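Local coordinates for PLP-Dependent L-Arginine Hydroxylase MppP (Streptomyces wadayamensis, PDB 6C9B), which is a pyridoxal-phosphate-dependent oxidase of L-arginine that forms the 4-hydroxy-2-ketoarginine and 2-ketoarginine products, at residues L72-Y77 with S190-D195. Sequence-based numbering, arbitrary orientation.
Sequences LGQHGY and SFRGFD
Arg-192 runs out extended from its backbone, CG trans to N (chi1 -174°), then bends at chi3 and lays its guanidinium against the amide of Gln-74, whose chain bends at chi2 and so brings its amide over the guanidinium face. The side chains reach toward each other from the two segments and their planes lie only 17° apart, giving an offset amide–guanidinium stack with Gln-74 CD 3.2 Å from Arg-192 NH2. Across this face the groups pack rather than bond: Gln-74 OE1 is 3.3 Å from Arg-192 NH2, but the geometry is wrong for a hydrogen bond, and Gln-74 NE2, equally near, is like NH2 a donor. Gln-74 NE2 donates to Leu-72 O at 2.8 Å, almost straight at 172°, and also bonds Tyr-200 O, while OE1 takes the backbone NH of His-202; together these fix the rotation of the amide. Beside the stack, Leu-72 CB touches Arg-192 CD at 3.6 Å. Leu-72 CD2 rests against Gly-193 CA. The contact thus joins the Schellman-capped end of helix 57-71, with Gly-73 at positive phi, to the short 3-10 turn that follows strand 184-188 in the large PLP-binding domain. Arg-192 spends its own bonds elsewhere, NH1 in a salt bridge to Glu-217 and NH2 on Ala-198 O, so the two groups meet as a stack, the buried positive charge probably balanced by Glu-217.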
loop_
_atom_site.group_PDB
_atom_site.type_symbol
_atom_site.label_atom_id
_atom_site.label_comp_id
_atom_site.label_asym_id
_atom_site.label_seq_id
_atom_site.Cartn_x
_atom_site.Cartn_y
_atom_site.Cartn_z
ATOM N N LEU B 72 5.057 18.041 15.339
ATOM C CA LEU B 72 6.042 18.583 14.415
ATOM C C LEU B 72 5.719 20.015 13.981
ATOM O O LEU B 72 6.261 20.490 12.976
ATOM C CB LEU B 72 6.182 17.648 13.210
ATOM C CG LEU B 72 6.633 16.212 13.553
ATOM C CD1 LEU B 72 6.792 15.392 12.273
ATOM C CD2 LEU B 72 7.944 16.184 14.350
ATOM N N GLY B 73 4.884 20.728 14.743
ATOM C CA GLY B 73 4.719 22.156 14.574
ATOM C C GLY B 73 3.700 22.535 13.531
ATOM O O GLY B 73 3.582 23.723 13.200
ATOM N N GLN B 74 2.969 21.568 13.001
ATOM C CA GLN B 74 2.090 21.800 11.859
ATOM C C GLN B 74 0.668 22.072 12.335
ATOM O O GLN B 74 -0.287 21.378 11.974
ATOM C CB GLN B 74 2.143 20.607 10.911
ATOM C CG GLN B 74 3.530 20.246 10.447
ATOM C CD GLN B 74 4.294 21.450 9.938
ATOM O OE1 GLN B 74 3.938 22.048 8.922
ATOM N NE2 GLN B 74 5.315 21.836 10.657
ATOM N N HIS B 75 0.545 23.142 13.129
ATOM C CA HIS B 75 -0.706 23.424 13.834
ATOM C C HIS B 75 -1.846 23.801 12.898
ATOM O O HIS B 75 -3.007 23.542 13.223
ATOM C CB HIS B 75 -0.479 24.543 14.850
ATOM C CG HIS B 75 0.661 24.275 15.777
ATOM N ND1 HIS B 75 0.636 23.263 16.712
ATOM C CD2 HIS B 75 1.877 24.861 15.884
ATOM C CE1 HIS B 75 1.786 23.245 17.364
ATOM N NE2 HIS B 75 2.555 24.206 16.882
ATOM N N GLY B 76 -1.546 24.405 11.748
ATOM C CA GLY B 76 -2.563 24.803 10.794
ATOM C C GLY B 76 -3.041 23.734 9.832
ATOM O O GLY B 76 -3.767 24.054 8.881
ATOM N N TYR B 77 -2.688 22.465 10.043
ATOM C CA TYR B 77 -3.173 21.416 9.165
ATOM C C TYR B 77 -4.704 21.420 9.158
ATOM O O TYR B 77 -5.345 21.782 10.156
ATOM C CB TYR B 77 -2.634 20.042 9.587
ATOM C CG TYR B 77 -3.381 19.380 10.718
ATOM C CD1 TYR B 77 -3.144 19.736 12.039
ATOM C CD2 TYR B 77 -4.329 18.390 10.465
ATOM C CE1 TYR B 77 -3.844 19.131 13.084
ATOM C CE2 TYR B 77 -5.030 17.794 11.502
ATOM C CZ TYR B 77 -4.778 18.159 12.799
ATOM O OH TYR B 77 -5.472 17.558 13.835
ATOM N N SER B 190 8.559 13.463 4.412
ATOM C CA SER B 190 8.883 12.257 5.167
ATOM C C SER B 190 9.906 12.497 6.274
ATOM O O SER B 190 9.806 11.899 7.357
ATOM C CB SER B 190 9.419 11.201 4.202
ATOM O OG SER B 190 9.805 10.035 4.911
ATOM N N PHE B 191 10.924 13.306 6.002
ATOM C CA PHE B 191 12.013 13.506 6.945
ATOM C C PHE B 191 11.731 14.651 7.922
ATOM O O PHE B 191 12.624 15.030 8.682
ATOM C CB PHE B 191 13.324 13.783 6.199
ATOM C CG PHE B 191 14.039 12.559 5.651
ATOM C CD1 PHE B 191 13.552 11.279 5.815
ATOM C CD2 PHE B 191 15.263 12.725 4.996
ATOM C CE1 PHE B 191 14.268 10.170 5.317
ATOM C CE2 PHE B 191 15.960 11.649 4.502
ATOM C CZ PHE B 191 15.462 10.359 4.674
ATOM N N ARG B 192 10.516 15.200 7.915
ATOM C CA ARG B 192 10.192 16.363 8.737
ATOM C C ARG B 192 10.640 16.182 10.184
ATOM O O ARG B 192 11.238 17.083 10.778
ATOM C CB ARG B 192 8.689 16.643 8.697
ATOM C CG ARG B 192 8.323 17.930 9.433
ATOM C CD ARG B 192 6.829 18.062 9.650
ATOM N NE ARG B 192 6.039 18.265 8.432
ATOM C CZ ARG B 192 5.967 19.400 7.747
ATOM N NH1 ARG B 192 5.139 19.473 6.718
ATOM N NH2 ARG B 192 6.723 20.453 8.054
ATOM N N GLY B 193 10.330 15.031 10.784
ATOM C CA GLY B 193 10.567 14.880 12.213
ATOM C C GLY B 193 12.025 14.945 12.635
ATOM O O GLY B 193 12.307 15.227 13.809
ATOM N N PHE B 194 12.955 14.738 11.707
ATOM C CA PHE B 194 14.367 14.738 12.063
ATOM C C PHE B 194 14.979 16.123 12.249
ATOM O O PHE B 194 16.001 16.238 12.941
ATOM C CB PHE B 194 15.191 13.991 11.018
ATOM C CG PHE B 194 14.938 12.532 11.015
ATOM C CD1 PHE B 194 15.331 11.734 12.081
ATOM C CD2 PHE B 194 14.262 11.956 9.967
ATOM C CE1 PHE B 194 15.056 10.387 12.071
ATOM C CE2 PHE B 194 13.994 10.598 9.967
ATOM C CZ PHE B 194 14.389 9.834 11.001
ATOM N N ASP B 195 14.422 17.176 11.655
ATOM C CA ASP B 195 15.096 18.469 11.616
ATOM C C ASP B 195 14.133 19.567 12.056
ATOM O O ASP B 195 13.146 19.841 11.366
ATOM C CB ASP B 195 15.636 18.733 10.209
ATOM C CG ASP B 195 16.652 19.856 10.177
ATOM O OD1 ASP B 195 16.555 20.775 11.024
ATOM O OD2 ASP B 195 17.551 19.793 9.310
#